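Local coordinates for protein acetone carboxylase alpha subunit (Xanthobacter autotrophicus Py2, PDB 5M45) that belongs to the hydantoinase B/oxoprolinase family and serves as the manganese-bearing alpha subunit of an enzyme assembly of six protein chains, at residues R245-V248 / E249-A253; A117-K120 / Y121-N125; T363-S367 / E368-D372; L102-T106 / G107-H111. All coordinates share one frame; numbering follows the deposited sequence.

Contact 1 (R245-V248 / E249-A253); sequences RKLV and EEVVA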
loop_
_atom_site.group_PDB
_atom_site.type_symbol
_atom_site.label_atom_id
_atom_site.label_comp_id
_atom_site.label_asym_id
_atom_site.label_seq_id
_atom_site.Cartn_x
_atom_site.Cartn_y
_atom_site.Cartn_z
ATOM N N ARG A 245 2.101 2.533 30.772
ATOM C CA ARG A 245 3.537 2.311 31.095
ATOM C C ARG A 245 3.934 3.030 32.397
ATOM O O ARG A 245 4.568 2.452 33.280
ATOM C CB ARG A 245 4.455 2.743 29.951
ATOM C CG ARG A 245 5.950 2.422 30.192
ATOM C CD ARG A 245 6.849 2.948 29.069
ATOM N NE ARG A 245 6.758 4.403 28.978
ATOM C CZ ARG A 245 7.259 5.144 27.990
ATOM N NH1 ARG A 245 7.919 4.603 26.966
ATOM N NH2 ARG A 245 7.111 6.466 28.034
ATOM N N LYS A 246 3.535 4.281 32.512
ATOM C CA LYS A 246 3.839 5.064 33.710
ATOM C C LYS A 246 3.210 4.462 34.967
ATOM O O LYS A 246 3.852 4.363 36.016
ATOM C CB LYS A 246 3.379 6.484 33.510
ATOM C CG LYS A 246 3.761 7.437 34.632
ATOM C CD LYS A 246 3.308 8.831 34.211
ATOM C CE LYS A 246 2.752 9.663 35.360
ATOM N NZ LYS A 246 3.687 10.781 35.662
ATOM N N LEU A 247 1.946 4.066 34.866
ATOM C CA LEU A 247 1.266 3.418 36.001
ATOM C C LEU A 247 1.962 2.095 36.430
ATOM O O LEU A 247 2.162 1.855 37.639
ATOM C CB LEU A 247 -0.210 3.196 35.702
ATOM C CG LEU A 247 -0.911 2.358 36.787
ATOM C CD1 LEU A 247 -1.115 3.199 38.035
ATOM C CD2 LEU A 247 -2.194 1.780 36.317
ATOM N N VAL A 248 2.365 1.271 35.469
ATOM C CA VAL A 248 3.088 0.026 35.804
ATOM C C VAL A 248 4.402 0.351 36.558
ATOM O O VAL A 248 4.698 -0.278 37.577
ATOM C CB VAL A 248 3.323 -0.907 34.578
ATOM C CG1 VAL A 248 4.256 -2.080 34.912
ATOM C CG2 VAL A 248 1.962 -1.433 34.070
ATOM N N GLU A 249 5.143 1.346 36.088
ATOM C CA GLU A 249 6.387 1.769 36.759
ATOM C C GLU A 249 6.119 2.210 38.223
ATOM O O GLU A 249 6.897 1.885 39.099
ATOM C CB GLU A 249 7.104 2.886 35.962
ATOM C CG GLU A 249 7.770 2.381 34.673
ATOM C CD GLU A 249 8.219 3.510 33.692
ATOM O OE1 GLU A 249 7.840 4.689 33.914
ATOM O OE2 GLU A 249 8.936 3.225 32.675
ATOM N N GLU A 250 5.023 2.941 38.461
ATOM C CA GLU A 250 4.641 3.384 39.798
ATOM C C GLU A 250 4.244 2.226 40.713
ATOM O O GLU A 250 4.636 2.196 41.881
ATOM C CB GLU A 250 3.494 4.418 39.736
ATOM C CG GLU A 250 3.968 5.805 39.279
ATOM C CD GLU A 250 2.887 6.761 38.793
ATOM O OE1 GLU A 250 1.685 6.394 38.758
ATOM O OE2 GLU A 250 3.258 7.914 38.399
ATOM N N VAL A 251 3.463 1.293 40.182
ATOM C CA VAL A 251 3.032 0.097 40.917
ATOM C C VAL A 251 4.225 -0.759 41.305
ATOM O O VAL A 251 4.315 -1.203 42.449
ATOM C CB VAL A 251 1.966 -0.708 40.113
ATOM C CG1 VAL A 251 1.733 -2.081 40.693
ATOM C CG2 VAL A 251 0.651 0.069 40.085
ATOM N N VAL A 252 5.153 -0.975 40.380
ATOM C CA VAL A 252 6.368 -1.732 40.687
ATOM C C VAL A 252 7.222 -1.019 41.761
ATOM O O VAL A 252 7.714 -1.656 42.697
ATOM C CB VAL A 252 7.197 -2.020 39.417
ATOM C CG1 VAL A 252 8.578 -2.597 39.776
ATOM C CG2 VAL A 252 6.429 -2.974 38.500
ATOM N N ALA A 253 7.401 0.293 41.623
ATOM C CA ALA A 253 8.148 1.094 42.619
ATOM C C ALA A 253 7.525 0.951 43.995
ATOM O O ALA A 253 8.231 0.756 44.954
ATOM C CB ALA A 253 8.199 2.551 42.216
HETATM O O HOH W 1 7.219 6.154 31.794
#

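Contact 2 (A117-K120 / Y121-N125); sequences AAIK and YMIEN. With AE4 (3,6,9,12,15-pentaoxaheptadecan-1-ol), chain P.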
loop_
_atom_site.group_PDB
_atom_site.type_symbol
_atom_site.label_atom_id
_atom_site.label_comp_id
_atom_site.label_asym_id
_atom_site.label_seq_id
_atom_site.Cartn_x
_atom_site.Cartn_y
_atom_site.Cartn_z
ATOM N N ALA A 117 -1.143 -11.719 19.603
ATOM C CA ALA A 117 -0.622 -12.509 18.498
ATOM C C ALA A 117 0.441 -11.742 17.681
ATOM O O ALA A 117 1.367 -12.350 17.177
ATOM C CB ALA A 117 -1.758 -13.014 17.613
ATOM N N ALA A 118 0.316 -10.427 17.567
ATOM C CA ALA A 118 1.350 -9.607 16.922
ATOM C C ALA A 118 2.654 -9.596 17.750
ATOM O O ALA A 118 3.749 -9.719 17.182
ATOM C CB ALA A 118 0.878 -8.185 16.667
ATOM N N ILE A 119 2.531 -9.452 19.064
ATOM C CA ILE A 119 3.694 -9.558 19.952
ATOM C C ILE A 119 4.362 -10.958 19.785
ATOM O O ILE A 119 5.583 -11.052 19.646
ATOM C CB ILE A 119 3.301 -9.314 21.424
ATOM C CG1 ILE A 119 2.941 -7.848 21.657
ATOM C CG2 ILE A 119 4.443 -9.696 22.372
ATOM C CD1 ILE A 119 2.079 -7.578 22.885
ATOM N N LYS A 120 3.549 -12.018 19.745
ATOM C CA LYS A 120 4.100 -13.364 19.599
ATOM C C LYS A 120 4.803 -13.575 18.228
ATOM O O LYS A 120 5.803 -14.306 18.147
ATOM C CB LYS A 120 3.021 -14.428 19.869
ATOM C CG LYS A 120 2.558 -14.444 21.320
ATOM C CD LYS A 120 1.216 -15.148 21.536
ATOM C CE LYS A 120 0.660 -14.836 22.913
ATOM N NZ LYS A 120 -0.615 -15.516 23.198
ATOM N N TYR A 121 4.301 -12.936 17.165
ATOM C CA TYR A 121 4.994 -12.942 15.876
ATOM C C TYR A 121 6.421 -12.320 15.996
ATOM O O TYR A 121 7.397 -12.853 15.446
ATOM C CB TYR A 121 4.174 -12.217 14.790
ATOM C CG TYR A 121 4.765 -12.311 13.391
ATOM C CD1 TYR A 121 4.490 -13.409 12.574
ATOM C CD2 TYR A 121 5.615 -11.332 12.892
ATOM C CE1 TYR A 121 5.021 -13.506 11.291
ATOM C CE2 TYR A 121 6.152 -11.414 11.596
ATOM C CZ TYR A 121 5.861 -12.500 10.804
ATOM O OH TYR A 121 6.384 -12.623 9.555
ATOM N N MET A 122 6.523 -11.188 16.676
ATOM C CA MET A 122 7.838 -10.567 16.964
ATOM C C MET A 122 8.753 -11.487 17.757
ATOM O O MET A 122 9.958 -11.608 17.461
ATOM C CB MET A 122 7.686 -9.188 17.666
ATOM C CG MET A 122 6.979 -8.117 16.810
ATOM S SD MET A 122 7.072 -6.424 17.440
ATOM C CE MET A 122 5.773 -6.377 18.647
ATOM N N ILE A 123 8.196 -12.152 18.747
ATOM C CA ILE A 123 8.948 -13.120 19.569
ATOM C C ILE A 123 9.501 -14.245 18.679
ATOM O O ILE A 123 10.701 -14.516 18.663
ATOM C CB ILE A 123 8.062 -13.685 20.707
ATOM C CG1 ILE A 123 7.718 -12.564 21.689
ATOM C CG2 ILE A 123 8.783 -14.835 21.422
ATOM C CD1 ILE A 123 6.797 -12.949 22.827
ATOM N N GLU A 124 8.623 -14.852 17.897
ATOM C CA GLU A 124 8.943 -16.027 17.101
ATOM C C GLU A 124 9.833 -15.744 15.891
ATOM O O GLU A 124 10.481 -16.658 15.376
ATOM C CB GLU A 124 7.631 -16.618 16.623
ATOM C CG GLU A 124 7.671 -18.031 16.185
ATOM C CD GLU A 124 8.027 -19.072 17.266
ATOM O OE1 GLU A 124 7.960 -20.242 16.834
ATOM O OE2 GLU A 124 8.415 -18.864 18.463
ATOM N N ASN A 125 9.855 -14.499 15.404
ATOM C CA ASN A 125 10.659 -14.129 14.235
ATOM C C ASN A 125 11.932 -13.296 14.578
ATOM O O ASN A 125 12.580 -12.725 13.688
ATOM C CB ASN A 125 9.784 -13.414 13.235
ATOM C CG ASN A 125 8.814 -14.363 12.557
ATOM O OD1 ASN A 125 9.154 -14.961 11.527
ATOM N ND2 ASN A 125 7.646 -14.571 13.158
HETATM C C2 AE4 P . -3.345 -29.092 22.919
HETATM C C3 AE4 P . -2.039 -28.301 22.866
HETATM O O4 AE4 P . -1.994 -27.386 23.965
HETATM C C5 AE4 P . -0.689 -26.903 24.319
HETATM C C6 AE4 P . -0.782 -25.507 24.947
HETATM O O7 AE4 P . -0.265 -24.480 24.086
HETATM C C8 AE4 P . -1.119 -24.213 22.963
HETATM C C9 AE4 P . -0.458 -23.179 22.067
HETATM C C11 AE4 P . -2.089 -21.444 21.707
HETATM O O10 AE4 P . -0.937 -21.882 22.424
HETATM C C12 AE4 P . -3.081 -20.847 22.690
HETATM O O13 AE4 P . -2.789 -19.468 22.925
HETATM C C14 AE4 P . -3.942 -18.740 23.327
HETATM C C15 AE4 P . -3.544 -17.333 23.758
HETATM O O16 AE4 P . -3.208 -16.584 22.590
HETATM C C17 AE4 P . -4.249 -15.744 22.106
HETATM C C18 AE4 P . -3.667 -14.888 20.988
HETATM O O19 AE4 P . -2.541 -14.131 21.490
#

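Contact 3 (T363-S367 / E368-D372); sequences TLIPS and EMIND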
loop_
_atom_site.group_PDB
_atom_site.type_symbol
_atom_site.label_atom_id
_atom_site.label_comp_id
_atom_site.label_asym_id
_atom_site.label_seq_id
_atom_site.Cartn_x
_atom_site.Cartn_y
_atom_site.Cartn_z
ATOM N N THR A 363 -21.233 -13.820 28.290
ATOM C CA THR A 363 -22.164 -14.852 28.787
ATOM C C THR A 363 -21.551 -15.804 29.858
ATOM O O THR A 363 -22.123 -15.940 30.977
ATOM C CB THR A 363 -22.843 -15.616 27.589
ATOM O OG1 THR A 363 -23.826 -16.543 28.079
ATOM C CG2 THR A 363 -21.821 -16.384 26.693
ATOM N N LEU A 364 -20.400 -16.422 29.584
ATOM C CA LEU A 364 -19.786 -17.396 30.515
ATOM C C LEU A 364 -18.944 -16.746 31.607
ATOM O O LEU A 364 -19.106 -17.068 32.785
ATOM C CB LEU A 364 -18.890 -18.408 29.770
ATOM C CG LEU A 364 -19.597 -19.593 29.111
ATOM C CD1 LEU A 364 -18.638 -20.339 28.228
ATOM C CD2 LEU A 364 -20.178 -20.537 30.142
ATOM N N ILE A 365 -18.070 -15.820 31.216
ATOM C CA ILE A 365 -17.071 -15.231 32.137
ATOM C C ILE A 365 -17.139 -13.712 32.450
ATOM O O ILE A 365 -16.131 -13.148 32.858
ATOM C CB ILE A 365 -15.627 -15.596 31.670
ATOM C CG1 ILE A 365 -15.292 -14.960 30.315
ATOM C CG2 ILE A 365 -15.413 -17.119 31.636
ATOM C CD1 ILE A 365 -13.839 -15.174 29.906
ATOM N N PRO A 366 -18.304 -13.045 32.312
ATOM C CA PRO A 366 -18.284 -11.581 32.585
ATOM C C PRO A 366 -17.820 -11.151 33.992
ATOM O O PRO A 366 -17.326 -10.029 34.149
ATOM C CB PRO A 366 -19.732 -11.132 32.328
ATOM C CG PRO A 366 -20.559 -12.375 32.424
ATOM C CD PRO A 366 -19.661 -13.529 32.005
ATOM N N SER A 367 -17.958 -12.012 34.990
ATOM C CA SER A 367 -17.457 -11.665 36.343
ATOM C C SER A 367 -16.181 -12.424 36.771
ATOM O O SER A 367 -15.816 -12.385 37.941
ATOM C CB SER A 367 -18.596 -11.763 37.404
ATOM O OG SER A 367 -19.061 -13.056 37.446
ATOM N N GLU A 368 -15.471 -13.045 35.824
ATOM C CA GLU A 368 -14.166 -13.628 36.092
ATOM C C GLU A 368 -13.073 -12.699 35.550
ATOM O O GLU A 368 -13.345 -11.581 35.065
ATOM C CB GLU A 368 -14.047 -15.015 35.451
ATOM C CG GLU A 368 -15.240 -15.952 35.616
ATOM C CD GLU A 368 -15.729 -16.121 37.020
ATOM O OE1 GLU A 368 -14.933 -16.510 37.882
ATOM O OE2 GLU A 368 -16.966 -15.907 37.230
ATOM N N MET A 369 -11.828 -13.146 35.630
ATOM C CA MET A 369 -10.716 -12.401 35.015
ATOM C C MET A 369 -10.918 -12.377 33.500
ATOM O O MET A 369 -11.103 -13.438 32.865
ATOM C CB MET A 369 -9.362 -13.034 35.342
ATOM C CG MET A 369 -8.952 -13.033 36.818
ATOM S SD MET A 369 -8.652 -11.347 37.409
ATOM C CE MET A 369 -6.990 -11.092 36.827
ATOM N N ILE A 370 -10.875 -11.175 32.918
ATOM C CA ILE A 370 -11.044 -10.982 31.470
ATOM C C ILE A 370 -9.620 -10.784 30.877
ATOM O O ILE A 370 -9.055 -9.676 30.904
ATOM C CB ILE A 370 -11.945 -9.769 31.190
ATOM C CG1 ILE A 370 -13.291 -9.891 31.928
ATOM C CG2 ILE A 370 -12.125 -9.534 29.697
ATOM C CD1 ILE A 370 -14.133 -11.050 31.516
ATOM N N ASN A 371 -9.061 -11.893 30.382
ATOM C CA ASN A 371 -7.719 -11.957 29.843
ATOM C C ASN A 371 -7.552 -13.256 29.020
ATOM O O ASN A 371 -8.551 -13.940 28.767
ATOM C CB ASN A 371 -6.670 -11.782 30.960
ATOM C CG ASN A 371 -6.701 -12.890 32.016
ATOM O OD1 ASN A 371 -7.114 -14.019 31.752
ATOM N ND2 ASN A 371 -6.228 -12.573 33.222
ATOM N N ASP A 372 -6.323 -13.603 28.621
ATOM C CA ASP A 372 -6.083 -14.766 27.755
ATOM C C ASP A 372 -6.274 -16.141 28.410
ATOM O O ASP A 372 -6.262 -17.156 27.699
ATOM C CB ASP A 372 -4.675 -14.676 27.106
ATOM C CG ASP A 372 -4.603 -13.625 26.018
ATOM O OD1 ASP A 372 -5.681 -13.247 25.443
ATOM O OD2 ASP A 372 -3.492 -13.102 25.702
HETATM O O HOH W 2 -18.851 -15.025 35.005
HETATM O O HOH W 3 -14.945 -9.558 35.446
HETATM O O HOH W 4 -18.323 -15.967 39.211
#

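Contact 4 (L102-T106 / G107-H111); sequences LLTST and GIIIH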
loop_
_atom_site.group_PDB
_atom_site.type_symbol
_atom_site.label_atom_id
_atom_site.label_comp_id
_atom_site.label_asym_id
_atom_site.label_seq_id
_atom_site.Cartn_x
_atom_site.Cartn_y
_atom_site.Cartn_z
ATOM N N LEU A 102 -2.989 -9.834 30.693
ATOM C CA LEU A 102 -3.345 -9.917 32.114
ATOM C C LEU A 102 -4.678 -9.215 32.435
ATOM O O LEU A 102 -5.445 -9.699 33.240
ATOM C CB LEU A 102 -2.347 -9.125 32.977
ATOM C CG LEU A 102 -0.910 -9.196 33.317
ATOM C CD1 LEU A 102 0.026 -9.045 32.152
ATOM C CD2 LEU A 102 -0.660 -8.070 34.336
ATOM N N LEU A 103 -4.856 -8.002 31.906
ATOM C CA LEU A 103 -6.030 -7.135 32.152
ATOM C C LEU A 103 -6.288 -6.265 30.908
ATOM O O LEU A 103 -5.349 -5.936 30.128
ATOM C CB LEU A 103 -5.760 -6.195 33.340
ATOM C CG LEU A 103 -5.634 -6.868 34.711
ATOM C CD1 LEU A 103 -5.118 -5.965 35.789
ATOM C CD2 LEU A 103 -6.971 -7.420 35.185
ATOM N N THR A 104 -7.527 -5.794 30.775
ATOM C CA THR A 104 -7.910 -4.951 29.634
ATOM C C THR A 104 -9.007 -3.959 29.997
ATOM O O THR A 104 -9.812 -4.220 30.873
ATOM C CB THR A 104 -8.341 -5.851 28.426
ATOM O OG1 THR A 104 -8.585 -5.079 27.262
ATOM C CG2 THR A 104 -9.559 -6.662 28.756
ATOM N N SER A 105 -9.055 -2.828 29.293
ATOM C CA SER A 105 -10.287 -2.000 29.257
ATOM C C SER A 105 -11.405 -2.790 28.551
ATOM O O SER A 105 -11.125 -3.811 27.938
ATOM C CB SER A 105 -10.047 -0.675 28.490
ATOM O OG SER A 105 -9.905 -0.887 27.087
ATOM N N THR A 106 -12.637 -2.283 28.593
ATOM C CA THR A 106 -13.709 -2.757 27.725
ATOM C C THR A 106 -13.552 -2.082 26.346
ATOM O O THR A 106 -12.490 -1.545 26.053
ATOM C CB THR A 106 -15.125 -2.593 28.368
ATOM O OG1 THR A 106 -15.430 -1.202 28.553
ATOM C CG2 THR A 106 -15.196 -3.265 29.721
ATOM N N GLY A 107 -14.592 -2.113 25.505
ATOM C CA GLY A 107 -14.528 -1.577 24.141
ATOM C C GLY A 107 -14.307 -2.711 23.126
ATOM O O GLY A 107 -14.921 -3.766 23.249
ATOM N N ILE A 108 -13.420 -2.499 22.135
ATOM C CA ILE A 108 -13.229 -3.475 21.046
ATOM C C ILE A 108 -12.221 -4.552 21.426
ATOM O O ILE A 108 -11.067 -4.613 20.874
ATOM C CB ILE A 108 -12.947 -2.820 19.660
ATOM C CG1 ILE A 108 -11.841 -1.739 19.709
ATOM C CG2 ILE A 108 -14.260 -2.211 19.121
ATOM C CD1 ILE A 108 -11.354 -1.304 18.338
ATOM N N ILE A 109 -12.651 -5.433 22.325
ATOM C CA ILE A 109 -11.728 -6.321 23.025
ATOM C C ILE A 109 -11.338 -7.561 22.240
ATOM O O ILE A 109 -10.545 -8.342 22.736
ATOM C CB ILE A 109 -12.201 -6.701 24.464
ATOM C CG1 ILE A 109 -13.474 -7.550 24.448
ATOM C CG2 ILE A 109 -12.346 -5.451 25.325
ATOM C CD1 ILE A 109 -13.876 -8.037 25.827
ATOM N N ILE A 110 -11.825 -7.726 21.011
ATOM C CA ILE A 110 -11.251 -8.741 20.092
ATOM C C ILE A 110 -9.748 -8.525 19.939
ATOM O O ILE A 110 -8.992 -9.469 19.693
ATOM C CB ILE A 110 -11.984 -8.778 18.705
ATOM C CG1 ILE A 110 -11.709 -10.100 17.971
ATOM C CG2 ILE A 110 -11.600 -7.574 17.837
ATOM C CD1 ILE A 110 -12.651 -10.353 16.814
ATOM N N HIS A 111 -9.293 -7.284 20.118
ATOM C CA HIS A 111 -7.876 -6.950 19.958
ATOM C C HIS A 111 -6.988 -7.319 21.134
ATOM O O HIS A 111 -5.755 -7.240 21.026
ATOM C CB HIS A 111 -7.725 -5.482 19.527
ATOM C CG HIS A 111 -8.392 -5.204 18.221
ATOM N ND1 HIS A 111 -7.862 -5.615 17.017
ATOM C CD2 HIS A 111 -9.583 -4.636 17.927
ATOM C CE1 HIS A 111 -8.688 -5.288 16.043
ATOM N NE2 HIS A 111 -9.739 -4.685 16.571
#

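Contact 1 (R245-V248 / E249-A253)
Glu249 runs alongside Arg245, one turn further along helix 227-255, the two side chains pointing the same way. Its CB lies 3.6 Å from Lys246 O and close to Arg245 O as well. With CG anti to its own carbonyl carbon (chi1 -73°), the chain leans back over the preceding turn and brings CG to 3.5 Å from Arg245 O. Beyond CG it is extended, and OE2 comes to rest 4.0 Å from Arg245 CG. The carboxylate and guanidinium planes are nearly parallel (5° apart) but offset, with OE2 well out of the guanidinium plane, so no N-H points at it and any attraction is probably one of charge. A water joins the pair instead, donating to Glu249 OE1 at 2.7 Å and accepting a weak bond from Arg245 NE. On the outer face Lys246 NZ and Glu250 OE2 make only a long salt bridge of 4.0 Å. The apolar face carries Leu247 CD1 against Val251 CG2 at 4.1 Å. Arg245 NH2 finds its salt bridge in Asp210; Leu247 and Val251 pack against Arg63 of helix 54-75, while Val248 and Val252 pack between strand 153-162 and helix 257-282.

Contact 2 (A117-K120 / Y121-N125)
Lys120 NZ is gripped from two quarters: it donates to O19 of 3,6,9,12,15-pentaoxaheptadecan-1-ol at 2.9 Å and forms a salt bridge with Asp100. This is the last part of helix 111-124, held by regular i to i+4 backbone bonds, among them Glu124 N to Lys120 O, with the ligand pocket at one flank. O16 of the ligand lies as close to NZ as O19 does, so the amino group sits beside the terminal stretch of the ether chain. Extended torsions beyond CG carry it there, and the methylene CE of Lys120 comes to 3.6 Å from O19. Ala117, one turn earlier, adds its backbone N and CB to the same wall.

One face of the turn, away from the ligand, is apolar and made of Ile119, Met122 and Ile123. Ile119 and Ile123 meet through CG2 and CD1 at 4.0 Å. Met122 bends at its last torsion (chi3 -82°), which folds CE back to 4.0 Å from Ile119 CA; Ile119 and Met122 both pack on Trp169 of strand 165-175. Glu124 turns outward to a salt bridge with Lys25. Tyr121 likewise leads away from the helix, and its OH is hydrogen-bonded to His218 and Arg222 of the second subunit. At the helix end Tyr121 O accepts from both N and ND2 of Asn125. The bond from Asn125 ND2 to Tyr121 O is 2.9 Å long and lies in the amide plane of Asn125; the same nitrogen stands 3.3 Å above the Tyr121 ring, over its centre.

Contact 3 (T363-S367 / E368-D372)
Ile365 and Glu368 close a type I beta turn, with Pro366 and Ser367 at its corners. Glu368 N donates to Ile365 O at 3.0 Å; the bond is straight at the hydrogen (165°), but the donor stands above the carbonyl plane, 59° out of it, rather than on a lone pair. The inner side of the turn is tightly packed. Ile370 directs CD1 to 3.2 Å from Ile365 O, so the same oxygen is covered by a methyl group as well as bonded by an amide. Crossing Ile365, the Glu368 chain lays CG 4.0 Å from Ile365 CB. Leu275 of helix 257-282 backs Ile365, and Trp357 and Thr361 of helix 349-361 back Ile370.

The other side is bridged by water and more loosely joined, and the chain of another protein of the assembly packs on Pro366 and Ser367. A bend at chi2 (-51°) curls the Glu368 carboxylate back toward Ser367, leaving OE2 3.5 Å from Ser367 OG. One water donates to Glu368 OE2 and to Leu364 O and accepts from Ser367 N, tying the carboxylate to the backbone just before and within the turn. A second water bridges the carbonyls of Pro366 and Glu368, 2.6 Å from Glu368 O. The carboxylate is also anchored by Arg278, whose NE makes a salt bridge with OE2, which probably stabilises its negative charge. Further on, Asn371 OD1 accepts from Gly373 N. A water-lined beta turn is thus followed by an Asx turn, and both lie in the link between helices 349-361 and 373-376.

Contact 4 (L102-T106 / G107-H111)
Gly107 leaves Thr106 with a positive phi of 100° and a psi of -137°, backbone angles at which a side-chain carbon would press on Thr106 O. The glycine lies between strand 101-104 and the inverse gamma turn centred on Ile108, which is closed by a weak bond from Ile109 N to Gly107 O at 3.0 Å. No hydrogen bond crosses between 102-106 and 107-111; packing does that work. Ile109 folds back over the strand end, its CG2 resting 3.3 Å from Ser105 O and 3.7 Å from Thr106 C. This branch lies anti to its own carbonyl carbon, while CG1 stands between N and C (chi1 66°). Cys91 and Trp357 pack on the same side chain.

Two hydroxyls at the strand exit bond to successive backbone carbonyls. Thr104 OG1 donates to Ser105 O at 2.9 Å, in the carbonyl plane and on a lone pair. Ser105 OG repeats the pattern one residue on, reaching a lone pair of Thr106 O at 2.9 Å. Each hydroxyl has a further partner in the neighbouring strand 90-95: Thr93 OG1 for Thr104, Phe92 N for Ser105. Thr106 OG1 is hydrogen-bonded to Glu482. Past the turn, the Ile108 side chain lies about 5 Å from the manganese ion, and His111 NE2 makes a weak hydrogen bond to Asp153, a ligand of that metal. The buried hydroxyls of Thr104 and Ser105 thus satisfy the carbonyls of Ser105 and Thr106, which probably restrains the backbone where it leaves the strand.

How the contacts relate
Contacts 3 and 4 are direct neighbours, their centres 11 Å apart. Asn371 ND2 probably donates to Leu102 O at 3.0 Å, and Met369 CE packs on Leu103 CD2, so the loop 363-372 lies against strand 101-104. That strand leads through the bend of contact 4 into helix 111-124, which carries contact 2; the centres of contacts 2 and 4 lie 19 Å apart. Contact 4 lies beside the manganese site, whereas contact 2 supplies Ala117 and Lys120 to the pocket of 3,6,9,12,15-pentaoxaheptadecan-1-ol; contact 3 comes within about 5 Å of contact 2 at the nearest atoms, and its Ile365 is about 12 Å from that ligand. Contact 1 stands apart on helix 227-255, about 7 Å from contact 4 at the nearest atoms.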